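PDB 6A97: MHC class I-like protein MILL2, which binds heparan sulfate proteoglycans on the surface of fibroblasts as a GPI-anchored relative of the MHC class I heavy chains. Local coordinates for residues Thr218-Ala223 with Arg263-Val268; Pro203-Thr208 with His285-Thr290. All coordinates share one frame; numbering follows the deposited sequence.

Contact 1: Thr218-Ala223 with Arg263-Val268; sequences TLTCRA and RVSIRV. With SO4 (sulfate ion), chain E.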
loop_
_atom_site.group_PDB
_atom_site.type_symbol
_atom_site.label_atom_id
_atom_site.label_comp_id
_atom_site.label_asym_id
_atom_site.label_seq_id
_atom_site.Cartn_x
_atom_site.Cartn_y
_atom_site.Cartn_z
ATOM N N THR A 218 -17.202 -2.049 -12.256
ATOM C CA THR A 218 -15.830 -2.280 -11.829
ATOM C C THR A 218 -15.080 -0.955 -11.750
ATOM O O THR A 218 -14.924 -0.257 -12.754
ATOM C CB THR A 218 -15.092 -3.241 -12.777
ATOM O OG1 THR A 218 -15.742 -4.518 -12.763
ATOM C CG2 THR A 218 -13.644 -3.417 -12.343
ATOM N N LEU A 219 -14.644 -0.601 -10.545
ATOM C CA LEU A 219 -13.840 0.596 -10.334
ATOM C C LEU A 219 -12.370 0.224 -10.372
ATOM O O LEU A 219 -11.931 -0.643 -9.620
ATOM C CB LEU A 219 -14.177 1.260 -8.996
ATOM C CG LEU A 219 -15.629 1.692 -8.778
ATOM C CD1 LEU A 219 -15.830 2.220 -7.358
ATOM C CD2 LEU A 219 -16.031 2.736 -9.794
ATOM N N THR A 220 -11.607 0.870 -11.243
ATOM C CA THR A 220 -10.187 0.563 -11.335
ATOM C C THR A 220 -9.337 1.780 -11.012
ATOM O O THR A 220 -9.469 2.835 -11.635
ATOM C CB THR A 220 -9.814 0.038 -12.724
ATOM O OG1 THR A 220 -10.571 -1.147 -12.996
ATOM C CG2 THR A 220 -8.322 -0.283 -12.793
ATOM N N CYS A 221 -8.471 1.622 -10.022
ATOM C CA CYS A 221 -7.541 2.667 -9.645
ATOM C C CYS A 221 -6.142 2.335 -10.151
ATOM O O CYS A 221 -5.627 1.252 -9.881
ATOM C CB CYS A 221 -7.529 2.842 -8.129
ATOM S SG CYS A 221 -6.359 4.067 -7.552
ATOM N N ARG A 222 -5.537 3.260 -10.892
ATOM C CA ARG A 222 -4.172 3.073 -11.379
ATOM C C ARG A 222 -3.258 4.192 -10.907
ATOM O O ARG A 222 -3.622 5.365 -10.959
ATOM C CB ARG A 222 -4.139 3.002 -12.904
ATOM C CG ARG A 222 -4.889 1.817 -13.493
ATOM C CD ARG A 222 -4.868 1.874 -15.016
ATOM N NE ARG A 222 -3.534 1.593 -15.541
ATOM C CZ ARG A 222 -3.211 1.613 -16.832
ATOM N NH1 ARG A 222 -4.127 1.911 -17.748
ATOM N NH2 ARG A 222 -1.968 1.337 -17.206
ATOM N N ALA A 223 -2.069 3.820 -10.447
ATOM C CA ALA A 223 -1.056 4.796 -10.071
ATOM C C ALA A 223 0.078 4.753 -11.084
ATOM O O ALA A 223 0.597 3.685 -11.377
ATOM C CB ALA A 223 -0.537 4.521 -8.667
ATOM N N ARG A 263 -2.048 -1.145 -9.807
ATOM C CA ARG A 263 -3.461 -1.237 -10.153
ATOM C C ARG A 263 -4.232 -2.037 -9.105
ATOM O O ARG A 263 -3.754 -3.065 -8.627
ATOM C CB ARG A 263 -3.612 -1.873 -11.538
ATOM C CG ARG A 263 -4.990 -2.419 -11.860
ATOM C CD ARG A 263 -5.010 -3.033 -13.254
ATOM N NE ARG A 263 -4.036 -4.115 -13.384
ATOM C CZ ARG A 263 -3.620 -4.615 -14.545
ATOM N NH1 ARG A 263 -4.083 -4.130 -15.689
ATOM N NH2 ARG A 263 -2.735 -5.602 -14.562
ATOM N N VAL A 264 -5.407 -1.539 -8.723
ATOM C CA VAL A 264 -6.325 -2.273 -7.848
ATOM C C VAL A 264 -7.750 -2.019 -8.305
ATOM O O VAL A 264 -8.140 -0.872 -8.534
ATOM C CB VAL A 264 -6.196 -1.864 -6.357
ATOM C CG1 VAL A 264 -7.111 -2.717 -5.497
ATOM C CG2 VAL A 264 -4.774 -2.006 -5.870
ATOM N N SER A 265 -8.524 -3.089 -8.448
ATOM C CA SER A 265 -9.920 -2.965 -8.846
ATOM C C SER A 265 -10.864 -3.538 -7.797
ATOM O O SER A 265 -10.485 -4.417 -7.025
ATOM C CB SER A 265 -10.159 -3.659 -10.188
ATOM O OG SER A 265 -9.505 -2.964 -11.234
ATOM N N ILE A 266 -12.092 -3.021 -7.776
ATOM C CA ILE A 266 -13.169 -3.561 -6.952
ATOM C C ILE A 266 -14.463 -3.538 -7.747
ATOM O O ILE A 266 -14.580 -2.805 -8.729
ATOM C CB ILE A 266 -13.378 -2.763 -5.645
ATOM C CG1 ILE A 266 -13.633 -1.287 -5.960
ATOM C CG2 ILE A 266 -12.175 -2.919 -4.713
ATOM C CD1 ILE A 266 -13.953 -0.443 -4.743
ATOM N N ARG A 267 -15.434 -4.339 -7.320
ATOM C CA ARG A 267 -16.747 -4.327 -7.943
ATOM C C ARG A 267 -17.773 -3.790 -6.962
ATOM O O ARG A 267 -17.834 -4.222 -5.811
ATOM C CB ARG A 267 -17.138 -5.726 -8.422
ATOM C CG ARG A 267 -16.304 -6.206 -9.595
ATOM C CD ARG A 267 -15.826 -7.626 -9.388
ATOM N NE ARG A 267 -14.437 -7.780 -9.807
ATOM C CZ ARG A 267 -13.392 -7.466 -9.046
ATOM N NH1 ARG A 267 -13.578 -6.982 -7.827
ATOM N NH2 ARG A 267 -12.162 -7.636 -9.504
ATOM N N VAL A 268 -18.562 -2.823 -7.417
ATOM C CA VAL A 268 -19.596 -2.231 -6.588
ATOM C C VAL A 268 -20.899 -2.261 -7.354
ATOM O O VAL A 268 -20.920 -2.613 -8.534
ATOM C CB VAL A 268 -19.253 -0.781 -6.190
ATOM C CG1 VAL A 268 -17.861 -0.721 -5.596
ATOM C CG2 VAL A 268 -19.358 0.147 -7.396
HETATM S S SO4 E . -14.478 -7.521 -5.183
HETATM O O1 SO4 E . -14.432 -6.064 -5.131
HETATM O O2 SO4 E . -14.906 -8.042 -3.889
HETATM O O3 SO4 E . -13.155 -8.051 -5.491
HETATM O O4 SO4 E . -15.420 -7.930 -6.216
HETATM O O HOH W 1 -14.268 -6.841 -12.618
#

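Contact 2: Pro203-Thr208 with His285-Thr290; sequences PMVTVT and HSIMQT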
loop_
_atom_site.group_PDB
_atom_site.type_symbol
_atom_site.label_atom_id
_atom_site.label_comp_id
_atom_site.label_asym_id
_atom_site.label_seq_id
_atom_site.Cartn_x
_atom_site.Cartn_y
_atom_site.Cartn_z
ATOM N N PRO A 203 4.024 11.202 -8.528
ATOM C CA PRO A 203 3.114 10.128 -8.942
ATOM C C PRO A 203 1.754 10.694 -9.327
ATOM O O PRO A 203 1.426 11.811 -8.932
ATOM C CB PRO A 203 2.996 9.249 -7.689
ATOM C CG PRO A 203 4.124 9.661 -6.799
ATOM C CD PRO A 203 4.393 11.099 -7.107
ATOM N N MET A 204 0.973 9.938 -10.088
ATOM C CA MET A 204 -0.384 10.351 -10.403
ATOM C C MET A 204 -1.336 9.166 -10.291
ATOM O O MET A 204 -0.926 8.012 -10.411
ATOM C CB MET A 204 -0.459 10.960 -11.803
ATOM C CG MET A 204 -0.329 9.956 -12.926
ATOM S SD MET A 204 -0.676 10.689 -14.536
ATOM C CE MET A 204 -2.443 10.954 -14.412
ATOM N N VAL A 205 -2.609 9.460 -10.059
ATOM C CA VAL A 205 -3.620 8.423 -9.918
ATOM C C VAL A 205 -4.773 8.682 -10.873
ATOM O O VAL A 205 -5.187 9.824 -11.049
ATOM C CB VAL A 205 -4.157 8.355 -8.474
ATOM C CG1 VAL A 205 -5.319 7.379 -8.370
ATOM C CG2 VAL A 205 -3.048 7.969 -7.517
ATOM N N THR A 206 -5.270 7.627 -11.509
ATOM C CA THR A 206 -6.497 7.719 -12.284
ATOM C C THR A 206 -7.523 6.718 -11.758
ATOM O O THR A 206 -7.165 5.669 -11.221
ATOM C CB THR A 206 -6.264 7.449 -13.781
ATOM O OG1 THR A 206 -5.869 6.083 -13.961
ATOM C CG2 THR A 206 -5.192 8.379 -14.343
ATOM N N VAL A 207 -8.798 7.049 -11.918
ATOM C CA VAL A 207 -9.874 6.129 -11.581
ATOM C C VAL A 207 -10.792 5.974 -12.781
ATOM O O VAL A 207 -11.291 6.964 -13.314
ATOM C CB VAL A 207 -10.692 6.619 -10.371
ATOM C CG1 VAL A 207 -11.909 5.730 -10.154
ATOM C CG2 VAL A 207 -9.821 6.671 -9.123
ATOM N N THR A 208 -11.006 4.738 -13.216
ATOM C CA THR A 208 -11.930 4.480 -14.313
ATOM C C THR A 208 -13.064 3.570 -13.859
ATOM O O THR A 208 -12.912 2.795 -12.913
ATOM C CB THR A 208 -11.220 3.840 -15.520
ATOM O OG1 THR A 208 -10.666 2.575 -15.136
ATOM C CG2 THR A 208 -10.109 4.748 -16.028
ATOM N N HIS A 285 4.613 10.991 -0.755
ATOM C CA HIS A 285 3.325 11.395 -1.315
ATOM C C HIS A 285 2.146 10.579 -0.797
ATOM O O HIS A 285 2.235 9.363 -0.638
ATOM C CB HIS A 285 3.336 11.281 -2.844
ATOM C CG HIS A 285 4.375 12.122 -3.514
ATOM N ND1 HIS A 285 4.078 13.320 -4.129
ATOM C CD2 HIS A 285 5.704 11.931 -3.686
ATOM C CE1 HIS A 285 5.182 13.835 -4.640
ATOM N NE2 HIS A 285 6.182 13.012 -4.385
ATOM N N SER A 286 1.037 11.266 -0.551
ATOM C CA SER A 286 -0.248 10.607 -0.393
ATOM C C SER A 286 -1.241 11.325 -1.290
ATOM O O SER A 286 -1.391 12.546 -1.218
ATOM C CB SER A 286 -0.717 10.613 1.064
ATOM O OG SER A 286 -2.018 10.052 1.172
ATOM N N ILE A 287 -1.893 10.560 -2.158
ATOM C CA ILE A 287 -2.818 11.108 -3.138
ATOM C C ILE A 287 -4.130 10.349 -3.064
ATOM O O ILE A 287 -4.127 9.122 -2.993
ATOM C CB ILE A 287 -2.264 11.006 -4.577
ATOM C CG1 ILE A 287 -0.891 11.666 -4.679
ATOM C CG2 ILE A 287 -3.235 11.635 -5.572
ATOM C CD1 ILE A 287 -0.279 11.588 -6.066
ATOM N N MET A 288 -5.248 11.067 -3.085
ATOM C CA MET A 288 -6.550 10.408 -3.085
ATOM C C MET A 288 -7.433 10.898 -4.223
ATOM O O MET A 288 -7.499 12.095 -4.503
ATOM C CB MET A 288 -7.262 10.619 -1.748
ATOM C CG MET A 288 -8.523 9.787 -1.598
ATOM S SD MET A 288 -8.855 9.336 0.112
ATOM C CE MET A 288 -9.165 10.942 0.839
ATOM N N GLN A 289 -8.104 9.967 -4.889
ATOM C CA GLN A 289 -9.080 10.339 -5.902
ATOM C C GLN A 289 -10.387 9.583 -5.705
ATOM O O GLN A 289 -10.390 8.361 -5.556
ATOM C CB GLN A 289 -8.537 10.083 -7.304
ATOM C CG GLN A 289 -9.521 10.467 -8.395
ATOM C CD GLN A 289 -8.850 10.725 -9.720
ATOM O OE1 GLN A 289 -7.652 11.000 -9.778
ATOM N NE2 GLN A 289 -9.622 10.647 -10.799
ATOM N N THR A 290 -11.490 10.323 -5.713
ATOM C CA THR A 290 -12.822 9.756 -5.529
ATOM C C THR A 290 -13.431 9.352 -6.867
ATOM O O THR A 290 -13.264 10.047 -7.869
ATOM C CB THR A 290 -13.755 10.758 -4.816
ATOM O OG1 THR A 290 -13.163 11.164 -3.575
ATOM C CG2 THR A 290 -15.124 10.139 -4.542
#

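Contact 1: Thr218-Ala223 with Arg263-Val268
T220 and S265 join their hydroxyls directly across two strands, OG1 to OG at 2.7 Å, at a pair where the backbones make no hydrogen bond to each other. The strands are antiparallel neighbours in one sheet of the C1-set immunoglobulin domain alpha-3. Both hydroxyls stand anti to their own carbonyl carbons (chi1 -59° and -68°) and project from the same face, where T220 CG2 also lies close to S265 OG. The backbone ladder is supplied by the alternate pairs: C221 N meets V264 O in a nearly straight bond (171° at the hydrogen) and V264 N returns one to C221 O; L219 and I266 are bonded both ways too. On the opposite face, L219, C221, V264 and I266 are turned into the sandwich. There L219 CB rests on I266 CG1 at 4.0 Å, its CD1 reaches V268 CG1, and C221 SG forms the disulfide with C278 of the other sheet. At the far end R267 N donates to sulfate O1 at 3.0 Å; this ion, probably from the crystallisation liquor, is also held by R61, E62 and T63 of the second subunit. T218 OG1, already hydrogen-bonded to Y212 O, accepts a bond from a water at 2.8 Å, which weakly accepts from R267 NE.

Contact 2: Pro203-Thr208 with His285-Thr290
A chi1 of -60° places H285 CG anti to its carbonyl carbon, and a chi2 of -102° turns the imidazole so that P203 CD sits over the middle of one ring face, 3.6 Å from the centroid and almost exactly on the normal. The result is a CH-pi contact in which all five ring atoms lie at nearly equal distances from that one carbon. I287 reaches the same proline from the next inward-facing position: chi2 is close to anti, and CD1 comes to 3.3 Å from P203 O and 4.3 Å from P203 CB. In the C1-set immunoglobulin sandwich, 204-210 and 285-290 are, within this chain, the outermost strands of different sheets. Here their segments run nearly parallel, 18° apart, with axes 7.5 Å from each other, so side chains span the gap. V205 and I287 lean past each other, antiparallel in direction, with CG2 meeting CG2 at 4.2 Å. Further along, V207 CG2 touches the aliphatic CG of Q289 at 3.9 Å, while V205 CG1 faces Q289 CB. V207 also packs on W235 within the sandwich. H285, S286 and I287 pair in an antiparallel ladder with a strand of another protein's chain, continuing the sheet, and H285 ND1 is hydrogen-bonded to a polar side chain of that chain.

Overall arrangement
The two contacts illustrate the two ways a beta sandwich is held: contact 1 within a sheet, contact 2 between sheets. Accordingly, backbone hydrogen bonds dominate the first, whereas the second rests on apolar and CH-pi packing. Each mixes buried and partly exposed residues. Contact 1 has one face in the core and a polar face outside, where R222 and R263 also reach another protein's chain; contact 2, at the sandwich margin, differs in that the backbone of 285-287 extends the sheet into a neighbouring chain. Strands 204-210 and 217-226 are sheet neighbours, linked by probable hydrogen bonds R222 O to T206 N and T220 N to T208 O. C221 SG packs on V205 CG1, joining the two interiors.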